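Acyl-coenzyme A oxidase 1 (Yarrowia lipolytica, PDB 5Y9D) catalyses the FAD-dependent oxidation of saturated acyl-CoAs to (2E)-enoyl-CoAs, passing electrons to oxygen to give hydrogen peroxide in peroxisomal beta-oxidation. Local coordinates at residues 141-147 and 280-286; 91-95 and 121-127; 131-136 and 156-160. One frame throughout, in Å; residues are numbered along the deposited sequence.

Interaction 1: residues 141-147 and 280-286; sequences GSGTPEQ and QNMLMRY
Gln147 reaches across to the 280-286 loop with both ends of its amide, and the contact is built outward from that grip. OE1 accepts the backbone N of Met284 at 2.9 Å on a lone pair in its carbonyl plane. NE2 donates to Met282 O at 2.6 Å and, more weakly, to Gln280 O, so the loop curls round one side-chain amide. Two further bonds join the two segments. Arg285 N donates a hydrogen bond to Ser142 O at 3.0 Å. Arg285 CG lies opposite the backbone N (chi1 -159°), and the chain runs on extended to NE, which carries NH2 to Gly143 O, 3.3 Å away. That carbonyl oxygen lies in the guanidinium plane, and the bond is nearly straight at 170°.

Van der Waals contacts fill in around these bonds. Leu283 CD2 lies 3.9 Å from Gly143 CA, Thr144 CG2 touches Met284 O at 3.6 Å, and Pro145, crossing the Arg285 side chain at about a right angle, sets its CD beside Arg285 NH2.

The amide is also held from its own side: OE1 accepts from Thr144 N as well, while Gln147 N returns a bond to Thr144 OG1 (3.1 Å), so one oxygen serves both its own helix start and the loop. Farther out, Leu283 pairs by its backbone with Asn234 of strand 228-238, and Arg285 packs on Leu390 of helix 355-391. The arrangement is a capping box at the N-terminus of helix 145-153, whose glutamine also joins the helical N-terminal part of an acyl-CoA oxidase to the loop leaving its beta domain.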
loop_
_atom_site.group_PDB
_atom_site.type_symbol
_atom_site.label_atom_id
_atom_site.label_comp_id
_atom_site.label_asym_id
_atom_site.label_seq_id
_atom_site.Cartn_x
_atom_site.Cartn_y
_atom_site.Cartn_z
ATOM N N GLY A 141 0.483 10.837 -33.497
ATOM C CA GLY A 141 1.731 10.070 -33.596
ATOM C C GLY A 141 1.764 8.932 -34.606
ATOM O O GLY A 141 2.821 8.583 -35.099
ATOM N N SER A 142 0.616 8.329 -34.899
ATOM C CA SER A 142 0.560 7.225 -35.855
ATOM C C SER A 142 -0.256 7.526 -37.093
ATOM O O SER A 142 -0.227 6.742 -38.037
ATOM C CB SER A 142 0.025 5.966 -35.200
ATOM O OG SER A 142 0.944 5.476 -34.237
ATOM N N GLY A 143 -0.974 8.646 -37.122
ATOM C CA GLY A 143 -1.707 9.008 -38.334
ATOM C C GLY A 143 -0.914 9.956 -39.219
ATOM O O GLY A 143 -0.117 10.711 -38.717
ATOM N N THR A 144 -1.138 9.933 -40.526
ATOM C CA THR A 144 -0.553 10.950 -41.401
ATOM C C THR A 144 -1.145 12.300 -41.006
ATOM O O THR A 144 -2.126 12.341 -40.287
ATOM C CB THR A 144 -0.847 10.698 -42.901
ATOM O OG1 THR A 144 -2.256 10.848 -43.164
ATOM C CG2 THR A 144 -0.378 9.277 -43.323
ATOM N N PRO A 145 -0.545 13.401 -41.477
ATOM C CA PRO A 145 -1.182 14.705 -41.314
ATOM C C PRO A 145 -2.608 14.796 -41.848
ATOM O O PRO A 145 -3.427 15.413 -41.198
ATOM C CB PRO A 145 -0.251 15.647 -42.075
ATOM C CG PRO A 145 1.084 15.020 -41.897
ATOM C CD PRO A 145 0.840 13.532 -41.968
ATOM N N GLU A 146 -2.921 14.192 -42.986
ATOM C CA GLU A 146 -4.309 14.216 -43.509
ATOM C C GLU A 146 -5.264 13.426 -42.604
ATOM O O GLU A 146 -6.406 13.821 -42.428
ATOM C CB GLU A 146 -4.443 13.607 -44.919
ATOM C CG GLU A 146 -3.268 13.800 -45.866
ATOM C CD GLU A 146 -2.217 12.698 -45.758
ATOM O OE1 GLU A 146 -2.520 11.498 -46.007
ATOM O OE2 GLU A 146 -1.076 13.044 -45.410
ATOM N N GLN A 147 -4.799 12.285 -42.092
ATOM C CA GLN A 147 -5.614 11.394 -41.274
ATOM C C GLN A 147 -5.999 12.125 -40.017
ATOM O O GLN A 147 -7.175 12.201 -39.684
ATOM C CB GLN A 147 -4.852 10.101 -40.931
ATOM C CG GLN A 147 -4.788 9.090 -42.081
ATOM C CD GLN A 147 -4.204 7.768 -41.651
ATOM O OE1 GLN A 147 -3.178 7.717 -40.977
ATOM N NE2 GLN A 147 -4.869 6.680 -42.021
ATOM N N GLN A 280 -8.727 3.354 -44.612
ATOM C CA GLN A 280 -8.122 4.631 -44.206
ATOM C C GLN A 280 -8.197 4.944 -42.697
ATOM O O GLN A 280 -7.661 5.938 -42.251
ATOM C CB GLN A 280 -8.774 5.777 -44.977
ATOM C CG GLN A 280 -8.480 5.792 -46.470
ATOM C CD GLN A 280 -9.484 4.997 -47.311
ATOM O OE1 GLN A 280 -10.178 4.093 -46.829
ATOM N NE2 GLN A 280 -9.550 5.333 -48.590
ATOM N N ASN A 281 -8.866 4.092 -41.935
ATOM C CA ASN A 281 -8.977 4.233 -40.494
ATOM C C ASN A 281 -7.761 3.692 -39.807
ATOM O O ASN A 281 -7.483 4.029 -38.666
ATOM C CB ASN A 281 -10.218 3.479 -39.970
ATOM C CG ASN A 281 -11.492 4.289 -40.110
ATOM O OD1 ASN A 281 -12.390 4.155 -39.310
ATOM N ND2 ASN A 281 -11.549 5.174 -41.099
ATOM N N MET A 282 -7.063 2.800 -40.479
ATOM C CA MET A 282 -5.799 2.316 -39.971
ATOM C C MET A 282 -4.897 3.504 -40.063
ATOM O O MET A 282 -4.956 4.247 -41.026
ATOM C CB MET A 282 -5.271 1.181 -40.833
ATOM C CG MET A 282 -3.782 1.140 -40.907
ATOM S SD MET A 282 -3.211 -0.441 -41.527
ATOM C CE MET A 282 -1.484 -0.420 -41.053
ATOM N N LEU A 283 -4.067 3.693 -39.064
ATOM C CA LEU A 283 -3.242 4.884 -38.989
ATOM C C LEU A 283 -1.900 4.580 -39.667
ATOM O O LEU A 283 -1.245 3.620 -39.306
ATOM C CB LEU A 283 -3.108 5.309 -37.525
ATOM C CG LEU A 283 -4.448 5.696 -36.854
ATOM C CD1 LEU A 283 -4.344 5.778 -35.339
ATOM C CD2 LEU A 283 -4.935 7.000 -37.422
ATOM N N MET A 284 -1.524 5.384 -40.669
ATOM C CA MET A 284 -0.535 4.964 -41.665
ATOM C C MET A 284 0.651 5.900 -41.821
ATOM O O MET A 284 1.194 6.051 -42.915
ATOM C CB MET A 284 -1.210 4.786 -43.040
ATOM C CG MET A 284 -2.220 3.660 -43.114
ATOM S SD MET A 284 -2.570 3.085 -44.788
ATOM C CE MET A 284 -4.059 2.135 -44.518
ATOM N N ARG A 285 1.076 6.523 -40.740
ATOM C CA ARG A 285 2.230 7.391 -40.807
ATOM C C ARG A 285 3.471 6.550 -41.149
ATOM O O ARG A 285 4.278 6.926 -42.006
ATOM C CB ARG A 285 2.395 8.140 -39.493
ATOM C CG ARG A 285 3.229 9.395 -39.598
ATOM C CD ARG A 285 3.259 10.153 -38.291
ATOM N NE ARG A 285 4.097 11.344 -38.409
ATOM C CZ ARG A 285 3.667 12.579 -38.671
ATOM N NH1 ARG A 285 4.546 13.577 -38.751
ATOM N NH2 ARG A 285 2.381 12.843 -38.858
ATOM N N TYR A 286 3.576 5.389 -40.511
ATOM C CA TYR A 286 4.750 4.540 -40.615
ATOM C C TYR A 286 4.505 3.218 -41.329
ATOM O O TYR A 286 5.349 2.753 -42.091
ATOM C CB TYR A 286 5.274 4.230 -39.211
ATOM C CG TYR A 286 5.627 5.453 -38.407
ATOM C CD1 TYR A 286 6.412 6.451 -38.955
ATOM C CD2 TYR A 286 5.185 5.605 -37.093
ATOM C CE1 TYR A 286 6.738 7.584 -38.230
ATOM C CE2 TYR A 286 5.511 6.734 -36.356
ATOM C CZ TYR A 286 6.292 7.720 -36.936
ATOM O OH TYR A 286 6.647 8.844 -36.233
#

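Interaction 2: residues 91-95 and 121-127; sequences TMERV and DMSTRTR
Thr91 meets Thr124 where two helices of the N-terminal helical domain of the acyl-CoA oxidase fold cross: the axes of 91-95 and 122-127 approach to 9.0 Å at -58°. The methyl CG2 of Thr91 fits against the second helix, 3.5 Å from Thr124 CA, while Thr91 OG1 turns back to hydrogen-bond Ala87 O within its own helix.

Next comes Met92, whose side chain, bent at chi2 and chi3, crosses that of Arg127 at about a right angle and lays CG over one guanidinium face, 3.5 Å from Arg127 CZ. The rim of that group is held by others: NE forms a salt bridge with Asp266, NH1 bonds Arg88 O, and NH2 bonds Tyr686 OH of the second subunit.

Arg94 extends past Thr124, its CB 3.4 Å from Thr124 OG1, to a salt bridge between NH1 and Asp121 OD2 (3.0 Å). The oxygen lies in the guanidinium plane, yet NH1 stands above the carboxylate, the two planes being 86° apart. Thr124 OG1 bonds the same OD2 from the opposite face, and OD1 takes Thr124 N, so Asp121 is both the N-cap of its helix and a mate for the arginine. Arg94 NH2 makes a second salt bridge, to Asp79.

Val95 closes the line, its CG2 lying 4.0 Å from both Thr124 CG2 and Arg127 CB.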
loop_
_atom_site.group_PDB
_atom_site.type_symbol
_atom_site.label_atom_id
_atom_site.label_comp_id
_atom_site.label_asym_id
_atom_site.label_seq_id
_atom_site.Cartn_x
_atom_site.Cartn_y
_atom_site.Cartn_z
ATOM N N THR A 91 -17.335 13.377 -12.252
ATOM C CA THR A 91 -16.179 13.321 -13.111
ATOM C C THR A 91 -16.563 13.788 -14.532
ATOM O O THR A 91 -15.801 14.522 -15.182
ATOM C CB THR A 91 -15.607 11.906 -13.118
ATOM O OG1 THR A 91 -15.318 11.501 -11.769
ATOM C CG2 THR A 91 -14.358 11.820 -13.941
ATOM N N MET A 92 -17.751 13.403 -15.002
ATOM C CA MET A 92 -18.198 13.858 -16.321
ATOM C C MET A 92 -18.403 15.347 -16.375
ATOM O O MET A 92 -17.971 15.980 -17.305
ATOM C CB MET A 92 -19.485 13.179 -16.772
ATOM C CG MET A 92 -19.254 12.201 -17.882
ATOM S SD MET A 92 -18.468 12.916 -19.327
ATOM C CE MET A 92 -16.864 12.148 -19.304
ATOM N N GLU A 93 -19.091 15.899 -15.389
ATOM C CA GLU A 93 -19.173 17.354 -15.273
ATOM C C GLU A 93 -17.765 18.008 -15.252
ATOM O O GLU A 93 -17.526 19.030 -15.940
ATOM C CB GLU A 93 -19.921 17.753 -14.000
ATOM C CG GLU A 93 -21.355 17.300 -13.953
ATOM C CD GLU A 93 -21.971 17.427 -12.577
ATOM O OE1 GLU A 93 -21.198 17.525 -11.591
ATOM O OE2 GLU A 93 -23.231 17.424 -12.480
ATOM N N ARG A 94 -16.851 17.450 -14.452
ATOM C CA ARG A 94 -15.504 18.037 -14.345
ATOM C C ARG A 94 -14.757 17.985 -15.665
ATOM O O ARG A 94 -14.159 18.957 -16.078
ATOM C CB ARG A 94 -14.709 17.429 -13.193
ATOM C CG ARG A 94 -15.347 17.782 -11.853
ATOM C CD ARG A 94 -14.751 17.031 -10.697
ATOM N NE ARG A 94 -15.589 17.112 -9.508
ATOM C CZ ARG A 94 -15.296 16.555 -8.336
ATOM N NH1 ARG A 94 -14.161 15.887 -8.164
ATOM N NH2 ARG A 94 -16.145 16.667 -7.325
ATOM N N VAL A 95 -14.833 16.868 -16.358
ATOM C CA VAL A 95 -14.278 16.775 -17.702
ATOM C C VAL A 95 -14.842 17.875 -18.610
ATOM O O VAL A 95 -14.091 18.533 -19.315
ATOM C CB VAL A 95 -14.543 15.378 -18.342
ATOM C CG1 VAL A 95 -14.136 15.366 -19.820
ATOM C CG2 VAL A 95 -13.793 14.312 -17.597
ATOM N N ASP A 121 -7.651 14.927 -7.611
ATOM C CA ASP A 121 -8.739 14.278 -8.344
ATOM C C ASP A 121 -8.202 13.398 -9.464
ATOM O O ASP A 121 -8.193 13.761 -10.623
ATOM C CB ASP A 121 -9.717 15.307 -8.906
ATOM C CG ASP A 121 -10.944 14.657 -9.523
ATOM O OD1 ASP A 121 -11.023 13.409 -9.512
ATOM O OD2 ASP A 121 -11.826 15.371 -10.040
ATOM N N MET A 122 -7.785 12.204 -9.107
ATOM C CA MET A 122 -7.310 11.292 -10.101
ATOM C C MET A 122 -8.385 10.793 -11.076
ATOM O O MET A 122 -8.050 10.537 -12.227
ATOM C CB MET A 122 -6.515 10.162 -9.433
ATOM C CG MET A 122 -5.026 10.553 -9.256
ATOM S SD MET A 122 -4.041 9.612 -8.059
ATOM C CE MET A 122 -4.057 10.642 -6.583
ATOM N N SER A 123 -9.659 10.702 -10.679
ATOM C CA SER A 123 -10.663 10.165 -11.588
ATOM C C SER A 123 -10.845 11.086 -12.839
ATOM O O SER A 123 -10.828 10.612 -13.978
ATOM C CB SER A 123 -11.978 9.907 -10.847
ATOM O OG SER A 123 -11.891 8.774 -9.958
ATOM N N THR A 124 -10.965 12.398 -12.633
ATOM C CA THR A 124 -11.167 13.328 -13.758
ATOM C C THR A 124 -9.895 13.410 -14.598
ATOM O O THR A 124 -9.927 13.563 -15.820
ATOM C CB THR A 124 -11.454 14.755 -13.285
ATOM O OG1 THR A 124 -12.638 14.792 -12.486
ATOM C CG2 THR A 124 -11.603 15.690 -14.489
ATOM N N ARG A 125 -8.762 13.349 -13.930
ATOM C CA ARG A 125 -7.536 13.395 -14.645
ATOM C C ARG A 125 -7.501 12.226 -15.642
ATOM O O ARG A 125 -7.333 12.431 -16.820
ATOM C CB ARG A 125 -6.377 13.382 -13.655
ATOM C CG ARG A 125 -5.031 13.637 -14.281
ATOM C CD ARG A 125 -4.314 12.330 -14.606
ATOM N NE ARG A 125 -3.110 12.629 -15.375
ATOM C CZ ARG A 125 -1.977 13.081 -14.856
ATOM N NH1 ARG A 125 -1.886 13.284 -13.562
ATOM N NH2 ARG A 125 -0.939 13.334 -15.649
ATOM N N THR A 126 -7.769 11.008 -15.185
ATOM C CA THR A 126 -7.747 9.861 -16.078
ATOM C C THR A 126 -8.823 9.927 -17.170
ATOM O O THR A 126 -8.558 9.590 -18.354
ATOM C CB THR A 126 -7.935 8.585 -15.281
ATOM O OG1 THR A 126 -6.915 8.516 -14.301
ATOM C CG2 THR A 126 -7.845 7.356 -16.167
ATOM N N ARG A 127 -10.030 10.351 -16.770
ATOM C CA ARG A 127 -11.167 10.332 -17.677
ATOM C C ARG A 127 -11.001 11.362 -18.799
ATOM O O ARG A 127 -11.494 11.199 -19.903
ATOM C CB ARG A 127 -12.482 10.548 -16.930
ATOM C CG ARG A 127 -13.711 10.260 -17.789
ATOM C CD ARG A 127 -14.774 9.576 -16.977
ATOM N NE ARG A 127 -16.035 9.445 -17.682
ATOM C CZ ARG A 127 -17.236 9.449 -17.097
ATOM N NH1 ARG A 127 -17.377 9.600 -15.773
ATOM N NH2 ARG A 127 -18.318 9.298 -17.849
#

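Interaction 3: residues 131-136 and 156-160; sequences HNNLFI and AVAVK
Ile136 meets Ala156 and Val157 in the apolar part of the contact: CD1 of the isoleucine lies 4.0 Å from Ala156 CB and 4.2 Å from Val157 CG2. Phe135 adds a ring edge, with Ala156 CB near the ring plane and 4.3 Å from CE2.

The aromatic part belongs to His131. Its ring is carried toward the loop by a CG placed opposite the backbone N (chi1 160°), and Val159 CG2 comes within 3.3 Å of NE2. Ile136 CG1 sits over one face of the imidazole, offset toward the rim, the ring of Tyr163 meets it with the planes about 30° apart, and ND1 is hydrogen-bonded to Gly164 N. An alanine here, in place of His131, is likely to leave a gap between Ile136 and Val159 and Gly164 N without its acceptor.

Hydrogen bonds to backbone oxygens lie on both sides: Ile136 N to His131 O at 2.7 Å in a pi-type turn, and the side-chain NH1 of Arg697 of the second subunit to Val159 O.

The helix bearing this wider turn also passes the flavin site: the side chain of Phe135 is about 9 Å from the bound FAD, and Asn133 and Leu134 touch Glu464, by similarity the proton acceptor of the acyl-CoA oxidase active site.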
loop_
_atom_site.group_PDB
_atom_site.type_symbol
_atom_site.label_atom_id
_atom_site.label_comp_id
_atom_site.label_asym_id
_atom_site.label_seq_id
_atom_site.Cartn_x
_atom_site.Cartn_y
_atom_site.Cartn_z
ATOM N N HIS A 131 -8.687 10.466 -23.690
ATOM C CA HIS A 131 -9.031 11.028 -24.986
ATOM C C HIS A 131 -7.949 11.935 -25.460
ATOM O O HIS A 131 -7.378 11.777 -26.543
ATOM C CB HIS A 131 -10.309 11.844 -24.897
ATOM C CG HIS A 131 -10.464 12.796 -26.017
ATOM N ND1 HIS A 131 -10.970 12.419 -27.238
ATOM C CD2 HIS A 131 -10.166 14.109 -26.120
ATOM C CE1 HIS A 131 -10.987 13.458 -28.045
ATOM N NE2 HIS A 131 -10.506 14.499 -27.390
ATOM N N ASN A 132 -7.660 12.905 -24.614
ATOM C CA ASN A 132 -6.817 14.023 -24.966
ATOM C C ASN A 132 -5.338 13.644 -24.919
ATOM O O ASN A 132 -4.581 14.162 -25.696
ATOM C CB ASN A 132 -7.188 15.186 -24.069
ATOM C CG ASN A 132 -6.027 16.023 -23.693
ATOM O OD1 ASN A 132 -5.476 15.881 -22.614
ATOM N ND2 ASN A 132 -5.650 16.912 -24.572
ATOM N N ASN A 133 -4.948 12.698 -24.068
ATOM C CA ASN A 133 -3.560 12.134 -24.055
ATOM C C ASN A 133 -3.462 10.874 -24.934
ATOM O O ASN A 133 -2.792 10.884 -25.947
ATOM C CB ASN A 133 -3.067 11.860 -22.590
ATOM C CG ASN A 133 -1.751 11.052 -22.505
ATOM O OD1 ASN A 133 -0.740 11.416 -23.108
ATOM N ND2 ASN A 133 -1.751 9.977 -21.694
ATOM N N LEU A 134 -4.158 9.803 -24.572
ATOM C CA LEU A 134 -3.989 8.523 -25.256
ATOM C C LEU A 134 -4.587 8.467 -26.646
ATOM O O LEU A 134 -3.920 8.072 -27.578
ATOM C CB LEU A 134 -4.559 7.406 -24.409
ATOM C CG LEU A 134 -3.786 7.206 -23.101
ATOM C CD1 LEU A 134 -4.411 6.106 -22.261
ATOM C CD2 LEU A 134 -2.340 6.879 -23.405
ATOM N N PHE A 135 -5.832 8.895 -26.793
ATOM C CA PHE A 135 -6.505 8.753 -28.055
ATOM C C PHE A 135 -5.961 9.743 -29.077
ATOM O O PHE A 135 -5.630 9.366 -30.205
ATOM C CB PHE A 135 -8.028 8.896 -27.917
ATOM C CG PHE A 135 -8.706 9.039 -29.216
ATOM C CD1 PHE A 135 -9.037 7.930 -29.945
ATOM C CD2 PHE A 135 -8.895 10.285 -29.771
ATOM C CE1 PHE A 135 -9.624 8.048 -31.183
ATOM C CE2 PHE A 135 -9.473 10.419 -31.027
ATOM C CZ PHE A 135 -9.846 9.290 -31.728
ATOM N N ILE A 136 -5.876 11.003 -28.672
ATOM C CA ILE A 136 -5.419 12.070 -29.562
ATOM C C ILE A 136 -3.965 11.895 -29.907
ATOM O O ILE A 136 -3.578 12.091 -31.071
ATOM C CB ILE A 136 -5.667 13.448 -28.930
ATOM C CG1 ILE A 136 -7.150 13.783 -29.061
ATOM C CG2 ILE A 136 -4.788 14.549 -29.545
ATOM C CD1 ILE A 136 -7.621 13.937 -30.480
ATOM N N ALA A 156 -12.645 15.666 -33.056
ATOM C CA ALA A 156 -11.791 14.907 -32.161
ATOM C C ALA A 156 -11.050 15.737 -31.146
ATOM O O ALA A 156 -11.191 15.495 -29.942
ATOM C CB ALA A 156 -10.806 14.077 -32.964
ATOM N N VAL A 157 -10.258 16.706 -31.608
ATOM C CA VAL A 157 -9.563 17.643 -30.696
ATOM C C VAL A 157 -10.558 18.488 -29.862
ATOM O O VAL A 157 -10.488 18.484 -28.628
ATOM C CB VAL A 157 -8.565 18.571 -31.430
ATOM C CG1 VAL A 157 -7.874 19.508 -30.460
ATOM C CG2 VAL A 157 -7.495 17.762 -32.144
ATOM N N ALA A 158 -11.525 19.141 -30.506
ATOM C CA ALA A 158 -12.520 19.954 -29.761
ATOM C C ALA A 158 -13.485 19.200 -28.770
ATOM O O ALA A 158 -14.151 19.826 -27.949
ATOM C CB ALA A 158 -13.337 20.779 -30.754
ATOM N N VAL A 159 -13.551 17.875 -28.874
ATOM C CA VAL A 159 -14.507 17.041 -28.141
ATOM C C VAL A 159 -15.956 17.479 -28.401
ATOM O O VAL A 159 -16.749 17.690 -27.498
ATOM C CB VAL A 159 -14.139 16.962 -26.654
ATOM C CG1 VAL A 159 -14.727 15.728 -26.052
ATOM C CG2 VAL A 159 -12.642 16.819 -26.478
ATOM N N LYS A 160 -16.263 17.654 -29.669
ATOM C CA LYS A 160 -17.594 17.984 -30.086
ATOM C C LYS A 160 -18.163 16.840 -30.883
ATOM O O LYS A 160 -17.699 16.530 -31.961
ATOM C CB LYS A 160 -17.558 19.244 -30.931
ATOM C CG LYS A 160 -16.902 20.420 -30.243
ATOM C CD LYS A 160 -17.685 21.693 -30.469
ATOM C CE LYS A 160 -17.067 22.868 -29.738
ATOM N NZ LYS A 160 -18.063 23.855 -29.238
#

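Overall arrangement
Helix 122-142 takes part in all three contacts, a worked example of how one long helix meets different chemistry along its length. Interaction 2, at its start, and interaction 3, midway, are buried and have centres 14 Å apart; both also touch the second subunit. Interaction 1, at its end, is only partly buried and lies farthest from the centre of the chain. Only interaction 2 sets helix against helix, with charged groups and methyls between them; interactions 1 and 3 both set a helical segment against a loop. Of these, 131-136 with 156-160 relies mostly on apolar and ring contacts, whereas toward the periphery, in 141-147 with 280-286, hydrogen bonds to backbone atoms dominate.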